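Local coordinates for protein putative phosphoribosyltransferase (Neisseria gonorrhoeae, PDB 5VOG) that probably acts as a phosphoribosyltransferase and binds the alarmone ppGpp between its two subunits, at residues Ala26-Ile31 against Arg56-Ile61; Pro51-Arg56 against Ile61-Val66. All blocks are in the same frame, centred on the assembly; numbering follows the deposited sequence. Where two conformers were deposited one is given.

Contact 1 of 2, residues Ala26-Ile31 against Arg56-Ile61; sequences ALAEKI and RCFLEI. With G4P (guanosine-5',3'-tetraphosphate), chain D.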
loop_
_atom_site.group_PDB
_atom_site.type_symbol
_atom_site.label_atom_id
_atom_site.label_comp_id
_atom_site.label_asym_id
_atom_site.label_seq_id
_atom_site.Cartn_x
_atom_site.Cartn_y
_atom_site.Cartn_z
ATOM N N ALA A 26 2.355 -0.376 -18.161
ATOM C CA ALA A 26 1.469 -0.443 -19.320
ATOM C C ALA A 26 0.050 -0.018 -18.956
ATOM O O ALA A 26 -0.647 0.604 -19.770
ATOM C CB ALA A 26 1.479 -1.858 -19.888
ATOM N N LEU A 27 -0.399 -0.361 -17.747
ATOM C CA LEU A 27 -1.721 0.058 -17.293
ATOM C C LEU A 27 -1.813 1.576 -17.199
ATOM O O LEU A 27 -2.811 2.176 -17.618
ATOM C CB LEU A 27 -2.027 -0.591 -15.941
ATOM C CG LEU A 27 -3.313 -0.210 -15.202
ATOM C CD1 LEU A 27 -4.552 -0.493 -16.057
ATOM C CD2 LEU A 27 -3.385 -0.973 -13.896
ATOM N N ALA A 28 -0.775 2.218 -16.658
ATOM C CA ALA A 28 -0.762 3.678 -16.606
ATOM C C ALA A 28 -0.893 4.282 -17.996
ATOM O O ALA A 28 -1.555 5.311 -18.172
ATOM C CB ALA A 28 0.517 4.169 -15.930
ATOM N N GLU A 29 -0.264 3.659 -18.997
ATOM C CA GLU A 29 -0.358 4.174 -20.359
ATOM C C GLU A 29 -1.769 4.021 -20.911
ATOM O O GLU A 29 -2.267 4.912 -21.611
ATOM C CB GLU A 29 0.656 3.470 -21.262
ATOM C CG GLU A 29 0.621 3.915 -22.722
ATOM C CD GLU A 29 1.207 5.299 -22.941
ATOM O OE1 GLU A 29 1.646 5.936 -21.959
ATOM O OE2 GLU A 29 1.238 5.749 -24.108
ATOM N N LYS A 30 -2.435 2.902 -20.605
ATOM C CA LYS A 30 -3.828 2.735 -21.021
ATOM C C LYS A 30 -4.709 3.826 -20.427
ATOM O O LYS A 30 -5.585 4.377 -21.109
ATOM C CB LYS A 30 -4.363 1.371 -20.585
ATOM C CG LYS A 30 -3.713 0.155 -21.205
ATOM C CD LYS A 30 -4.421 -1.122 -20.727
ATOM C CE LYS A 30 -3.719 -2.375 -21.235
ATOM N NZ LYS A 30 -4.459 -3.632 -20.908
ATOM N N ILE A 31 -4.504 4.130 -19.145
ATOM C CA ILE A 31 -5.286 5.163 -18.473
ATOM C C ILE A 31 -5.031 6.519 -19.119
ATOM O O ILE A 31 -5.968 7.251 -19.463
ATOM C CB ILE A 31 -4.949 5.176 -16.970
ATOM C CG1 ILE A 31 -5.415 3.867 -16.323
ATOM C CG2 ILE A 31 -5.579 6.391 -16.289
ATOM C CD1 ILE A 31 -4.767 3.560 -14.966
ATOM N N ARG A 56 1.548 5.004 -8.760
ATOM C CA ARG A 56 1.894 6.393 -8.460
ATOM C C ARG A 56 3.187 6.809 -9.143
ATOM O O ARG A 56 3.375 7.992 -9.447
ATOM C CB ARG A 56 2.006 6.615 -6.950
ATOM C CG ARG A 56 1.764 8.054 -6.542
ATOM C CD ARG A 56 1.967 8.265 -5.046
ATOM N NE ARG A 56 3.373 8.495 -4.728
ATOM C CZ ARG A 56 3.834 8.779 -3.513
ATOM N NH1 ARG A 56 3.013 8.831 -2.474
ATOM N NH2 ARG A 56 5.131 8.992 -3.334
ATOM N N CYS A 57 4.085 5.852 -9.390
ATOM C CA CYS A 57 5.312 6.147 -10.121
ATOM C C CYS A 57 5.006 6.782 -11.468
ATOM O O CYS A 57 5.725 7.682 -11.924
ATOM C CB CYS A 57 6.109 4.860 -10.314
ATOM S SG CYS A 57 7.669 5.066 -11.153
ATOM N N PHE A 58 3.927 6.336 -12.107
ATOM C CA PHE A 58 3.587 6.754 -13.454
ATOM C C PHE A 58 2.467 7.781 -13.513
ATOM O O PHE A 58 2.439 8.580 -14.449
ATOM C CB PHE A 58 3.212 5.522 -14.281
ATOM C CG PHE A 58 4.292 4.481 -14.296
ATOM C CD1 PHE A 58 5.395 4.627 -15.127
ATOM C CD2 PHE A 58 4.226 3.375 -13.463
ATOM C CE1 PHE A 58 6.410 3.686 -15.123
ATOM C CE2 PHE A 58 5.239 2.434 -13.454
ATOM C CZ PHE A 58 6.328 2.585 -14.290
ATOM N N LEU A 59 1.563 7.805 -12.535
ATOM C CA LEU A 59 0.453 8.755 -12.562
ATOM C C LEU A 59 0.665 9.975 -11.677
ATOM O O LEU A 59 0.064 11.022 -11.941
ATOM C CB LEU A 59 -0.854 8.067 -12.160
ATOM C CG LEU A 59 -1.355 6.946 -13.072
ATOM C CD1 LEU A 59 -2.725 6.496 -12.591
ATOM C CD2 LEU A 59 -1.421 7.389 -14.536
ATOM N N GLU A 60 1.480 9.860 -10.629
ATOM C CA GLU A 60 1.866 10.982 -9.768
ATOM C C GLU A 60 0.652 11.725 -9.213
ATOM O O GLU A 60 0.526 12.948 -9.332
ATOM C CB GLU A 60 2.808 11.936 -10.502
ATOM C CG GLU A 60 4.108 11.269 -10.927
ATOM C CD GLU A 60 5.222 12.260 -11.178
ATOM O OE1 GLU A 60 5.927 12.629 -10.212
ATOM O OE2 GLU A 60 5.389 12.675 -12.340
ATOM N N ILE A 61 -0.243 10.966 -8.587
ATOM C CA ILE A 61 -1.405 11.504 -7.886
ATOM C C ILE A 61 -1.487 10.814 -6.528
ATOM O O ILE A 61 -1.024 9.671 -6.388
ATOM C CB ILE A 61 -2.699 11.325 -8.704
ATOM C CG1 ILE A 61 -2.922 9.852 -9.071
ATOM C CG2 ILE A 61 -2.664 12.187 -9.960
ATOM C CD1 ILE A 61 -4.174 9.609 -9.902
HETATM P PB G4P D . 10.564 10.037 8.643
HETATM O O1B G4P D . 9.807 10.757 9.643
HETATM O O2B G4P D . 12.088 9.978 8.889
HETATM O O3B G4P D . 10.004 8.591 8.459
HETATM O O3A G4P D . 10.334 10.664 7.196
HETATM P PA G4P D . 10.568 12.137 6.650
HETATM O O1A G4P D . 9.534 13.067 7.154
HETATM O O2A G4P D . 11.986 12.562 6.935
HETATM O "O5'" G4P D . 10.458 11.870 5.064
HETATM C "C5'" G4P D . 10.061 12.893 4.130
HETATM C "C4'" G4P D . 10.086 12.298 2.747
HETATM O "O4'" G4P D . 11.443 12.066 2.334
HETATM C "C3'" G4P D . 9.364 10.952 2.620
HETATM O "O3'" G4P D . 8.328 11.078 1.622
HETATM C "C2'" G4P D . 10.436 9.955 2.170
HETATM O "O2'" G4P D . 9.967 8.987 1.233
HETATM C "C1'" G4P D . 11.477 10.889 1.557
HETATM N N9 G4P D . 12.831 10.339 1.644
HETATM C C8 G4P D . 13.721 10.503 2.673
HETATM N N7 G4P D . 14.856 9.875 2.475
HETATM C C5 G4P D . 14.699 9.261 1.241
HETATM C C6 G4P D . 15.589 8.447 0.471
HETATM O O6 G4P D . 16.737 8.102 0.765
HETATM N N1 G4P D . 15.028 8.052 -0.728
HETATM C C2 G4P D . 13.770 8.383 -1.158
HETATM N N2 G4P D . 13.399 7.930 -2.358
HETATM N N3 G4P D . 12.932 9.140 -0.453
HETATM C C4 G4P D . 13.454 9.541 0.721
HETATM P PC G4P D . 6.894 11.658 1.950
HETATM O O1C G4P D . 6.907 13.147 1.946
HETATM O O2C G4P D . 6.508 11.030 3.262
HETATM O O3C G4P D . 5.953 11.070 0.806
HETATM P PD G4P D . 5.456 9.605 0.418
HETATM O O1D G4P D . 5.716 8.748 1.613
HETATM O O2D G4P D . 3.949 9.757 0.106
HETATM O O3D G4P D . 6.228 9.233 -0.820
#
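Ala-28 packs against Phe-58 and Leu-59 where two helices of the type I phosphoribosyltransferase fold, 17-33 and 49-59, lie side by side on the central sheet. The evidence for close backbone approach is the 6.2 Å between the CA atoms of Ala-28 and Phe-58, which a methyl group at position 28 permits. Across it, Ala-28 CB meets Phe-58 CB at 3.4 Å, a tight apolar contact. One face of the Phe-58 ring is covered by Cys-57 SG of its own helix, over the ring centre; Leu-169 of the second subunit also packs on Phe-58.

Leu-59 can be followed outward. Its CB bears CG anti to the carbonyl carbon (chi1 -63°), and the branch then divides its work: CD2 reaches Ala-28 CB at 4.0 Å, while CD1 approaches Ile-31 CD1, one turn further along helix 17-33, at 4.3 Å. Leu-59 and Ile-31 both also touch Leu-102 of strand 101-105, which places this leucine between the neighbouring helix and the sheet beneath. No hydrogen bond crosses between the segments; the side chains that meet are all apolar. The helix ends directly after Leu-59: Glu-60 has positive phi (54°) although its N still bonds to Arg-56 O at 2.9 Å.

At the beginning of 56-61, Arg-56 points to another partner, the terminal phosphate of the 3'-diphosphate of ppGpp. Phosphorus PD lies in the guanidinium plane, at its edge, and two nearly straight bonds form side by side: NH1 of Arg-56 to ligand O2D at 2.9 Å, and NH2 of Arg-56 to ligand O3D at 2.8 Å, with an N-H...O angle of 168°.

Contact 2 of 2, residues Pro51-Arg56 against Ile61-Val66; sequences PARMLR and IPIYAV. With G4P (guanosine-5',3'-tetraphosphate), chain D.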
loop_
_atom_site.group_PDB
_atom_site.type_symbol
_atom_site.label_atom_id
_atom_site.label_comp_id
_atom_site.label_asym_id
_atom_site.label_seq_id
_atom_site.Cartn_x
_atom_site.Cartn_y
_atom_site.Cartn_z
ATOM N N PRO A 51 -0.141 -2.438 -6.036
ATOM C CA PRO A 51 -0.476 -1.867 -7.358
ATOM C C PRO A 51 -0.653 -0.353 -7.359
ATOM O O PRO A 51 -0.184 0.312 -8.297
ATOM C CB PRO A 51 -1.778 -2.593 -7.717
ATOM C CG PRO A 51 -1.635 -3.920 -7.066
ATOM C CD PRO A 51 -1.003 -3.592 -5.717
ATOM N N ALA A 52 -1.296 0.216 -6.326
ATOM C CA ALA A 52 -1.508 1.665 -6.305
ATOM C C ALA A 52 -0.192 2.423 -6.166
ATOM O O ALA A 52 0.017 3.435 -6.846
ATOM C CB ALA A 52 -2.473 2.056 -5.183
ATOM N N ARG A 53 0.707 1.972 -5.283
ATOM C CA ARG A 53 1.960 2.708 -5.136
ATOM C C ARG A 53 2.848 2.536 -6.366
ATOM O O ARG A 53 3.538 3.487 -6.762
ATOM C CB ARG A 53 2.693 2.286 -3.860
ATOM C CG ARG A 53 4.018 3.039 -3.644
ATOM C CD ARG A 53 3.814 4.553 -3.588
ATOM N NE ARG A 53 5.058 5.320 -3.477
ATOM C CZ ARG A 53 5.854 5.621 -4.499
ATOM N NH1 ARG A 53 5.561 5.210 -5.735
ATOM N NH2 ARG A 53 6.950 6.343 -4.286
ATOM N N MET A 54 2.810 1.363 -7.013
ATOM C CA MET A 54 3.487 1.232 -8.301
ATOM C C MET A 54 2.888 2.187 -9.327
ATOM O O MET A 54 3.615 2.839 -10.087
ATOM C CB MET A 54 3.403 -0.211 -8.808
ATOM C CG MET A 54 4.243 -1.216 -8.021
ATOM S SD MET A 54 3.912 -2.856 -8.708
ATOM C CE MET A 54 5.197 -3.831 -7.921
ATOM N N LEU A 55 1.557 2.287 -9.355
ATOM C CA LEU A 55 0.912 3.191 -10.296
ATOM C C LEU A 55 1.280 4.647 -10.026
ATOM O O LEU A 55 1.332 5.453 -10.958
ATOM C CB LEU A 55 -0.596 2.979 -10.232
ATOM C CG LEU A 55 -1.450 3.514 -11.369
ATOM C CD1 LEU A 55 -0.957 3.041 -12.743
ATOM C CD2 LEU A 55 -2.896 3.097 -11.130
ATOM N N ARG A 56 1.548 5.004 -8.760
ATOM C CA ARG A 56 1.894 6.393 -8.460
ATOM C C ARG A 56 3.187 6.809 -9.143
ATOM O O ARG A 56 3.375 7.992 -9.447
ATOM C CB ARG A 56 2.006 6.615 -6.950
ATOM C CG ARG A 56 1.764 8.054 -6.542
ATOM C CD ARG A 56 1.967 8.265 -5.046
ATOM N NE ARG A 56 3.373 8.495 -4.728
ATOM C CZ ARG A 56 3.834 8.779 -3.513
ATOM N NH1 ARG A 56 3.013 8.831 -2.474
ATOM N NH2 ARG A 56 5.131 8.992 -3.334
ATOM N N ILE A 61 -0.243 10.966 -8.587
ATOM C CA ILE A 61 -1.405 11.504 -7.886
ATOM C C ILE A 61 -1.487 10.814 -6.528
ATOM O O ILE A 61 -1.024 9.671 -6.388
ATOM C CB ILE A 61 -2.699 11.325 -8.704
ATOM C CG1 ILE A 61 -2.922 9.852 -9.071
ATOM C CG2 ILE A 61 -2.664 12.187 -9.960
ATOM C CD1 ILE A 61 -4.174 9.609 -9.902
ATOM N N PRO A 62 -2.044 11.465 -5.507
ATOM C CA PRO A 62 -2.039 10.878 -4.159
ATOM C C PRO A 62 -2.908 9.634 -4.054
ATOM O O PRO A 62 -3.920 9.494 -4.751
ATOM C CB PRO A 62 -2.602 12.003 -3.281
ATOM C CG PRO A 62 -3.380 12.879 -4.235
ATOM C CD PRO A 62 -2.612 12.825 -5.523
ATOM N N ILE A 63 -2.525 8.747 -3.129
ATOM C CA ILE A 63 -3.237 7.498 -2.880
ATOM C C ILE A 63 -4.017 7.635 -1.580
ATOM O O ILE A 63 -3.429 7.664 -0.493
ATOM C CB ILE A 63 -2.289 6.295 -2.790
ATOM C CG1 ILE A 63 -1.394 6.180 -4.023
ATOM C CG2 ILE A 63 -3.086 5.012 -2.544
ATOM C CD1 ILE A 63 -0.191 5.283 -3.753
ATOM N N TYR A 64 -5.337 7.677 -1.681
ATOM C CA TYR A 64 -6.213 7.475 -0.538
ATOM C C TYR A 64 -6.500 5.982 -0.396
ATOM O O TYR A 64 -6.258 5.197 -1.314
ATOM C CB TYR A 64 -7.508 8.282 -0.707
ATOM C CG TYR A 64 -7.271 9.780 -0.639
ATOM C CD1 TYR A 64 -7.499 10.484 0.539
ATOM C CD2 TYR A 64 -6.794 10.488 -1.747
ATOM C CE1 TYR A 64 -7.263 11.855 0.616
ATOM C CE2 TYR A 64 -6.560 11.849 -1.685
ATOM C CZ TYR A 64 -6.788 12.532 -0.500
ATOM O OH TYR A 64 -6.551 13.888 -0.443
ATOM N N ALA A 65 -7.012 5.580 0.771
ATOM C CA ALA A 65 -7.157 4.154 1.042
ATOM C C ALA A 65 -8.491 3.822 1.697
ATOM O O ALA A 65 -8.977 4.548 2.567
ATOM C CB ALA A 65 -6.027 3.641 1.939
ATOM N N VAL A 66 -9.077 2.710 1.258
ATOM C CA VAL A 66 -10.147 2.025 1.965
ATOM C C VAL A 66 -9.704 0.575 2.073
ATOM O O VAL A 66 -8.835 0.124 1.326
ATOM C CB VAL A 66 -11.515 2.130 1.242
ATOM C CG1 VAL A 66 -11.910 3.594 1.040
ATOM C CG2 VAL A 66 -11.477 1.383 -0.097
HETATM P PB G4P D . 10.564 10.037 8.643
HETATM O O1B G4P D . 9.807 10.757 9.643
HETATM O O2B G4P D . 12.088 9.978 8.889
HETATM O O3B G4P D . 10.004 8.591 8.459
HETATM O O3A G4P D . 10.334 10.664 7.196
HETATM P PA G4P D . 10.568 12.137 6.650
HETATM O O1A G4P D . 9.534 13.067 7.154
HETATM O O2A G4P D . 11.986 12.562 6.935
HETATM O "O5'" G4P D . 10.458 11.870 5.064
HETATM C "C5'" G4P D . 10.061 12.893 4.130
HETATM C "C4'" G4P D . 10.086 12.298 2.747
HETATM O "O4'" G4P D . 11.443 12.066 2.334
HETATM C "C3'" G4P D . 9.364 10.952 2.620
HETATM O "O3'" G4P D . 8.328 11.078 1.622
HETATM C "C2'" G4P D . 10.436 9.955 2.170
HETATM O "O2'" G4P D . 9.967 8.987 1.233
HETATM C "C1'" G4P D . 11.477 10.889 1.557
HETATM N N9 G4P D . 12.831 10.339 1.644
HETATM C C8 G4P D . 13.721 10.503 2.673
HETATM N N7 G4P D . 14.856 9.875 2.475
HETATM C C5 G4P D . 14.699 9.261 1.241
HETATM C C6 G4P D . 15.589 8.447 0.471
HETATM O O6 G4P D . 16.737 8.102 0.765
HETATM N N1 G4P D . 15.028 8.052 -0.728
HETATM C C2 G4P D . 13.770 8.383 -1.158
HETATM N N2 G4P D . 13.399 7.930 -2.358
HETATM N N3 G4P D . 12.932 9.140 -0.453
HETATM C C4 G4P D . 13.454 9.541 0.721
HETATM P PC G4P D . 6.894 11.658 1.950
HETATM O O1C G4P D . 6.907 13.147 1.946
HETATM O O2C G4P D . 6.508 11.030 3.262
HETATM O O3C G4P D . 5.953 11.070 0.806
HETATM P PD G4P D . 5.456 9.605 0.418
HETATM O O1D G4P D . 5.716 8.748 1.613
HETATM O O2D G4P D . 3.949 9.757 0.106
HETATM O O3D G4P D . 6.228 9.233 -0.820
HETATM O O HOH W 1 0.173 9.101 -1.897
#
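Ile-63 lays its CD1 methyl over one turn of helix 49-59, where it lies 3.6 Å from both Ala-52 O and Arg-53 CA. CG1 stands anti to the carbonyl carbon (chi1 -54°), which carries CD1 to the helix backbone and leaves CG2 to meet Ala-52 CB at 4.0 Å. The side chain of Arg-53 crosses Ile-63 at about a right angle, its CD 4.1 Å from Ile-63 CD1, before its guanidinium reaches a salt bridge with Asp-167 of the second subunit.

The aliphatic part of Arg-56 packs on the chain just before the strand: CG lies 3.2 Å from Ile-61 O, a buried carbonyl with no hydrogen-bonding partner in the model. A water accepts from both Arg-56 NH1 and Ile-63 N, at 3.0 Å from Ile-63 N, and joins the strand backbone to the phosphate-binding group. Arg-53 NE lies 3.5 Å above the plane of the Arg-56 guanidinium, offset toward its rim.

Helix 51-56 and strand 63-66 run nearly antiparallel (171°), with axes 9.7 Å apart, as expected for the return limb of the beta-alpha-beta unit 40-45, 49-59, 63-75; Ala-52 and Ile-63 both also touch Ala-43 of strand 40-45.

How the contacts relate
The centres of contacts 1 and 2 are 10 Å apart, on the same side of the chain's centre, and both use helix 49-59. In sequence their segments alternate: 26-31, 51-56, 56-61, 61-66, with Arg-56 and Ile-61 common to both. Contact 1 joins that helix laterally to helix 17-33, whereas contact 2 joins it to strand 63-75 of the mixed sheet. Leu-55, in the conformer given, packs on Ala-28 and so brings the two contacts together. The helix thus lies between a neighbouring helix and the sheet while Arg-56, near its C-terminal end, binds a ppGpp that also bonds to residues of the second subunit.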